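Local atomic coordinates of triosephosphate isomerase (Trichomonas vaginalis, PDB entry 4O4V), a protein that probably catalyses the interconversion of D-glyceraldehyde 3-phosphate and dihydroxyacetone phosphate, a step of glycolysis and gluconeogenesis, as a homodimeric TIM-barrel enzyme. Residues 111-114 against 115-119; 163-166 against 167-171. All blocks are in the same frame, centred on the assembly; numbering follows the deposited sequence.

Interaction 1: residues 111-114 against 115-119; sequences KAKF and ALENG
E117 folds back along the last turn of helix 105-117 to meet K113. Its CG lies between the backbone N and the carbonyl carbon (chi1 76°), which keeps the chain close to the preceding turn. E117 CB sits 3.4 Å from K113 O, and CG is nearer still, at 3.2 Å from that same oxygen. Beyond CG the chain is extended, yet E117 CD is still 3.4 Å from K113 O. There the carboxylate divides. E117 OE1 makes a salt bridge to K113 NZ at 2.9 Å, using its syn lone pair. A water between E117 OE2 and K113 NZ is an additional link, of uncertain strength.

F114 and N118 make the second pair. N118 ND2 donates to F114 O at 2.9 Å, nearly straight (166°) and within its own amide plane. The same ND2 lies over one face of the F114 ring, 3.3 Å above the plane and offset toward the rim; the amide is tilted 44° to the ring. V79 touches both side chains.

The helix ends in a Schellman motif, with G119 N bonded to L116 O at 3.1 Å and G119 at positive phi. Here the backbone bond from N118 N to F114 O is weak, and the ND2 bond supplements it where helical geometry gives out. The salt bridge lies at the exposed surface, where solvent probably screens much of its charge.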
ATOM      1  N   LYS A 111       0.571   3.397  14.262  1.00  9.16           N
ATOM      2  CA  LYS A 111       0.352   4.305  13.127  1.00  9.60           C
ATOM      3  C   LYS A 111      -0.218   5.643  13.576  1.00  9.48           C
ATOM      4  O   LYS A 111       0.221   6.716  13.112  1.00  9.81           O
ATOM      5  CB  LYS A 111      -0.601   3.678  12.110  1.00  9.00           C
ATOM      6  CG  LYS A 111      -0.033   2.508  11.367  1.00  9.81           C
ATOM      7  CD  LYS A 111      -1.002   1.940  10.340  1.00  9.16           C
ATOM      8  CE  LYS A 111      -0.357   0.766   9.619  1.00 10.36           C
ATOM      9  NZ  LYS A 111      -1.107   0.406   8.398  1.00  9.75           N
ATOM     10  N   ALA A 112      -1.183   5.616  14.480  1.00  9.19           N
ATOM     11  CA  ALA A 112      -1.795   6.856  14.936  1.00  9.12           C
ATOM     12  C   ALA A 112      -0.768   7.739  15.649  1.00  9.34           C
ATOM     13  O   ALA A 112      -0.697   8.938  15.385  1.00  9.58           O
ATOM     14  CB  ALA A 112      -2.957   6.560  15.882  1.00  9.50           C
ATOM     15  N   LYS A 113       0.029   7.145  16.536  1.00  9.59           N
ATOM     16  CA  LYS A 113       1.046   7.900  17.244  1.00  9.48           C
ATOM     17  C   LYS A 113       2.049   8.487  16.253  1.00  9.27           C
ATOM     18  O   LYS A 113       2.396   9.676  16.346  1.00  9.90           O
ATOM     19  CB  LYS A 113       1.751   6.999  18.239  1.00 11.08           C
ATOM     20  CG  LYS A 113       2.853   7.686  19.056  1.00 12.77           C
ATOM     21  CD  LYS A 113       3.449   6.755  20.115  1.00 15.55           C
ATOM     22  CE  LYS A 113       4.512   7.422  21.001  1.00 16.77           C
ATOM     23  NZ  LYS A 113       5.722   7.756  20.249  1.00 17.79           N
ATOM     24  N   PHE A 114       2.554   7.667  15.340  1.00  9.69           N
ATOM     25  CA  PHE A 114       3.574   8.112  14.399  1.00 10.15           C
ATOM     26  C   PHE A 114       3.036   9.200  13.481  1.00  8.86           C
ATOM     27  O   PHE A 114       3.701  10.218  13.265  1.00 10.21           O
ATOM     28  CB  PHE A 114       4.115   6.937  13.590  1.00 10.25           C
ATOM     29  CG  PHE A 114       5.225   7.324  12.682  1.00 10.18           C
ATOM     30  CD1 PHE A 114       6.463   7.561  13.181  1.00 12.28           C
ATOM     31  CD2 PHE A 114       5.011   7.475  11.309  1.00 10.84           C
ATOM     32  CE1 PHE A 114       7.494   7.966  12.353  1.00 13.15           C
ATOM     33  CE2 PHE A 114       6.039   7.862  10.495  1.00 12.79           C
ATOM     34  CZ  PHE A 114       7.263   8.112  11.017  1.00 14.31           C
ATOM     35  N   ALA A 115       1.818   9.021  12.976  1.00  8.98           N
ATOM     36  CA  ALA A 115       1.237  10.029  12.085  1.00  8.67           C
ATOM     37  C   ALA A 115       1.076  11.378  12.815  1.00  8.41           C
ATOM     38  O   ALA A 115       1.494  12.435  12.310  1.00  9.64           O
ATOM     39  CB  ALA A 115      -0.080   9.551  11.539  1.00  8.82           C
ATOM     40  N   LEU A 116       0.481  11.337  14.005  1.00  8.74           N
ATOM     41  CA  LEU A 116       0.211  12.569  14.763  1.00  9.01           C
ATOM     42  C   LEU A 116       1.497  13.257  15.173  1.00  9.93           C
ATOM     43  O   LEU A 116       1.608  14.494  15.053  1.00 11.97           O
ATOM     44  CB  LEU A 116      -0.667  12.276  15.968  1.00  8.87           C
ATOM     45  CG  LEU A 116      -2.105  11.912  15.615  1.00  8.94           C
ATOM     46  CD1 LEU A 116      -2.783  11.259  16.784  1.00  9.32           C
ATOM     47  CD2 LEU A 116      -2.893  13.112  15.105  1.00  9.49           C
ATOM     48  N   GLU A 117       2.494  12.498  15.635  1.00 10.24           N
ATOM     49  CA  GLU A 117       3.709  13.150  16.091  1.00 11.87           C
ATOM     50  C   GLU A 117       4.487  13.731  14.931  1.00 12.77           C
ATOM     51  O   GLU A 117       5.347  14.600  15.145  1.00 15.24           O
ATOM     52  CB  GLU A 117       4.521  12.231  17.018  1.00 15.99           C
ATOM     53  CG  GLU A 117       5.238  11.187  16.337  1.00 14.95           C
ATOM     54  CD  GLU A 117       5.699  10.042  17.255  1.00 17.79           C
ATOM     55  OE1 GLU A 117       5.440  10.045  18.478  1.00 16.93           O
ATOM     56  OE2 GLU A 117       6.315   9.111  16.714  1.00 21.10           O
ATOM     57  N   ASN A 118       4.185  13.326  13.702  1.00 11.81           N
ATOM     58  CA  ASN A 118       4.821  13.859  12.496  1.00 13.78           C
ATOM     59  C   ASN A 118       3.936  14.837  11.727  1.00 13.85           C
ATOM     60  O   ASN A 118       4.173  15.109  10.559  1.00 18.06           O
ATOM     61  CB  ASN A 118       5.291  12.710  11.594  1.00 14.19           C
ATOM     62  CG  ASN A 118       6.539  12.056  12.115  1.00 15.41           C
ATOM     63  OD1 ASN A 118       7.648  12.497  11.772  1.00 21.37           O
ATOM     64  ND2 ASN A 118       6.412  11.058  12.966  1.00 13.42           N
ATOM     65  N   GLY A 119       2.916  15.361  12.389  1.00 13.86           N
ATOM     66  CA  GLY A 119       2.141  16.473  11.864  1.00 16.31           C
ATOM     67  C   GLY A 119       0.981  16.138  10.940  1.00 14.92           C
ATOM     68  O   GLY A 119       0.483  17.028  10.265  1.00 18.26           O
TER
HETATM   69  O   HOH W   1       6.227   6.672  17.409  1.00 18.33           O

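Interaction 2: residues 163-166 against 167-171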
ATOM      1  N   ILE A 163     -12.838  10.567  14.591  1.00  7.30           N
ATOM      2  CA  ILE A 163     -13.141   9.139  14.739  1.00  6.51           C
ATOM      3  C   ILE A 163     -14.314   8.788  13.851  1.00  7.14           C
ATOM      4  O   ILE A 163     -15.287   9.535  13.820  1.00  8.42           O
ATOM      5  CB  ILE A 163     -13.482   8.825  16.219  1.00  7.94           C
ATOM      6  CG1 ILE A 163     -12.290   9.146  17.126  1.00  9.14           C
ATOM      7  CG2 ILE A 163     -13.918   7.376  16.363  1.00  8.31           C
ATOM      8  CD1 ILE A 163     -12.598   9.108  18.595  1.00  9.97           C
ATOM      9  N   ALA A 164     -14.241   7.681  13.127  1.00  6.83           N
ATOM     10  CA  ALA A 164     -15.350   7.197  12.308  1.00  6.41           C
ATOM     11  C   ALA A 164     -15.862   5.869  12.838  1.00  6.89           C
ATOM     12  O   ALA A 164     -15.073   4.929  13.054  1.00  8.81           O
ATOM     13  CB  ALA A 164     -14.937   7.065  10.861  1.00  7.81           C
ATOM     14  N   TYR A 165     -17.161   5.763  13.035  1.00  7.00           N
ATOM     15  CA  TYR A 165     -17.812   4.521  13.418  1.00  6.59           C
ATOM     16  C   TYR A 165     -18.376   3.797  12.197  1.00  6.94           C
ATOM     17  O   TYR A 165     -19.224   4.345  11.464  1.00  7.41           O
ATOM     18  CB  TYR A 165     -18.984   4.814  14.367  1.00  7.87           C
ATOM     19  CG  TYR A 165     -19.801   3.567  14.642  1.00  7.33           C
ATOM     20  CD1 TYR A 165     -19.267   2.510  15.354  1.00  8.56           C
ATOM     21  CD2 TYR A 165     -21.058   3.383  14.101  1.00  8.39           C
ATOM     22  CE1 TYR A 165     -19.981   1.323  15.534  1.00  8.71           C
ATOM     23  CE2 TYR A 165     -21.772   2.216  14.285  1.00  8.34           C
ATOM     24  CZ  TYR A 165     -21.242   1.184  14.994  1.00  7.93           C
ATOM     25  OH  TYR A 165     -21.976   0.014  15.115  1.00  8.62           O
ATOM     26  N   GLU A 166     -17.956   2.556  12.020  1.00  6.90           N
ATOM     27  CA  GLU A 166     -18.377   1.696  10.903  1.00  7.47           C
ATOM     28  C   GLU A 166     -19.223   0.564  11.470  1.00  7.41           C
ATOM     29  O   GLU A 166     -18.720  -0.274  12.220  1.00  7.63           O
ATOM     30  CB  GLU A 166     -17.167   1.081  10.195  1.00  7.59           C
ATOM     31  CG  GLU A 166     -16.245   2.085   9.572  1.00 10.75           C
ATOM     32  CD  GLU A 166     -15.156   1.331   8.811  1.00 11.42           C
ATOM     33  OE1 GLU A 166     -15.452   0.782   7.684  1.00 14.84           O
ATOM     34  OE2 GLU A 166     -14.105   1.071   9.397  1.00  9.91           O
ATOM     35  N   PRO A 167     -20.504   0.493  11.088  1.00  7.57           N
ATOM     36  CA  PRO A 167     -21.333  -0.620  11.525  1.00  7.76           C
ATOM     37  C   PRO A 167     -21.016  -1.858  10.674  1.00  7.25           C
ATOM     38  O   PRO A 167     -21.744  -2.178   9.720  1.00  8.06           O
ATOM     39  CB  PRO A 167     -22.745  -0.079  11.292  1.00  8.94           C
ATOM     40  CG  PRO A 167     -22.622   0.804  10.131  1.00 10.10           C
ATOM     41  CD  PRO A 167     -21.263   1.488  10.307  1.00  8.49           C
ATOM     42  N   ILE A 168     -19.962  -2.558  11.001  1.00  7.58           N
ATOM     43  CA  ILE A 168     -19.483  -3.656  10.173  1.00  8.36           C
ATOM     44  C   ILE A 168     -20.542  -4.764  10.132  1.00  8.46           C
ATOM     45  O   ILE A 168     -20.693  -5.463   9.104  1.00 10.17           O
ATOM     46  CB  ILE A 168     -18.114  -4.157  10.658  1.00  9.64           C
ATOM     47  CG1 ILE A 168     -17.063  -3.047  10.562  1.00  9.09           C
ATOM     48  CG2 ILE A 168     -17.662  -5.395   9.831  1.00 13.58           C
ATOM     49  CD1 ILE A 168     -15.752  -3.370  11.261  1.00 11.45           C
ATOM     50  N   TRP A 169     -21.320  -4.886  11.188  1.00  8.59           N
ATOM     51  CA  TRP A 169     -22.448  -5.797  11.256  1.00  9.35           C
ATOM     52  C   TRP A 169     -23.506  -5.557  10.204  1.00  8.85           C
ATOM     53  O   TRP A 169     -24.392  -6.421  10.063  1.00 10.68           O
ATOM     54  CB  TRP A 169     -23.080  -5.650  12.645  1.00  9.62           C
ATOM     55  CG  TRP A 169     -23.557  -4.295  12.993  1.00  8.97           C
ATOM     56  CD1 TRP A 169     -22.849  -3.298  13.618  1.00  9.00           C
ATOM     57  CD2 TRP A 169     -24.862  -3.769  12.789  1.00  9.55           C
ATOM     58  NE1 TRP A 169     -23.627  -2.197  13.783  1.00  9.30           N
ATOM     59  CE2 TRP A 169     -24.883  -2.467  13.313  1.00 10.01           C
ATOM     60  CE3 TRP A 169     -26.040  -4.286  12.224  1.00 12.27           C
ATOM     61  CZ2 TRP A 169     -26.013  -1.684  13.297  1.00 12.30           C
ATOM     62  CZ3 TRP A 169     -27.153  -3.496  12.210  1.00 13.57           C
ATOM     63  CH2 TRP A 169     -27.139  -2.226  12.746  1.00 13.26           C
ATOM     64  N   ALA A 170     -23.465  -4.420   9.530  1.00  8.54           N
ATOM     65  CA  ALA A 170     -24.408  -4.076   8.474  1.00  9.95           C
ATOM     66  C   ALA A 170     -23.757  -4.098   7.089  1.00 11.51           C
ATOM     67  O   ALA A 170     -24.404  -3.660   6.125  1.00 15.34           O
ATOM     68  CB  ALA A 170     -25.080  -2.753   8.747  1.00 12.30           C
ATOM     69  N   ILE A 171     -22.563  -4.643   6.955  1.00 11.18           N
ATOM     70  CA  ILE A 171     -21.874  -4.735   5.655  1.00 12.90           C
ATOM     71  C   ILE A 171     -21.872  -6.138   5.178  1.00 13.84           C
ATOM     72  O   ILE A 171     -21.166  -7.005   5.682  1.00 15.86           O
ATOM     73  CB  ILE A 171     -20.374  -4.335   5.745  1.00 14.87           C
ATOM     74  CG1 ILE A 171     -20.275  -2.940   6.302  1.00 16.29           C
ATOM     75  CG2 ILE A 171     -19.717  -4.406   4.369  1.00 17.23           C
ATOM     76  CD1 ILE A 171     -18.842  -2.451   6.530  1.00 20.34           C
TER
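The hydroxyl of Y165 meets the N-H edge of the W169 indole, and the two side chains cross at about a right angle. W169 NE1 donates to Y165 OH at 3.1 Å (156°), with the oxygen almost exactly in the indole plane. One face of the indole carries P167 O and A170 CB, both offset toward the rim; A170 CB is 3.9 Å above the plane. One face of the Y165 ring carries P167 N, 3.8 Å above the plane. Y165 CE2 touches P167 CB at 3.9 Å. The same hydroxyl of Y165 is also hydrogen-bonded to E128 OE1, its main polar partner. W169 CG lies between its backbone N and carbonyl carbon (chi1 59°), which directs the indole back toward the strand.

Residues 163-165 end a strand of the TIM barrel, and P167 to W169 form the P-x-W hinge that begins the mobile phosphate loop in this family. The tyrosine-tryptophan bond is consistent with the open loop of unliganded relatives.

P167 is the centre of an inverse gamma turn, in which I168 N makes a weak bond to E166 O at 2.9 Å. A short 3-10 segment follows, with A170 N bonded to P167 O at 2.8 Å. The Y165 side chain packs against helices 179-197 and 138-149, touching M185, I189 and V142. E166, the first residue beyond the strand, faces the opposite way: it packs on C125 and H94, and its OE1 is hydrogen-bonded to S95 OG. I168 CG1 lies 4.1 Å from E166 CB.

In the fold
Both contacts are local and belong to the same TIM barrel, in series along the chain. Interaction 1 comes first, at the end of helix 105-117, just before strand 121-126. Interaction 2 follows at the end of strand 161-165, where the chain enters the loop before helix 179-197. Their centres are about 24 Å apart and their nearest atoms about 10 Å, so they do not touch. Strand 121-126 links them: A112, A115 and L116 pack on I122, while A164 pairs its backbone with Y124 and C126. Interaction 1 thus ends a helix on the outside of the barrel. Interaction 2 lies at the C-terminal end of a strand, the end where TIM barrels carry their active sites.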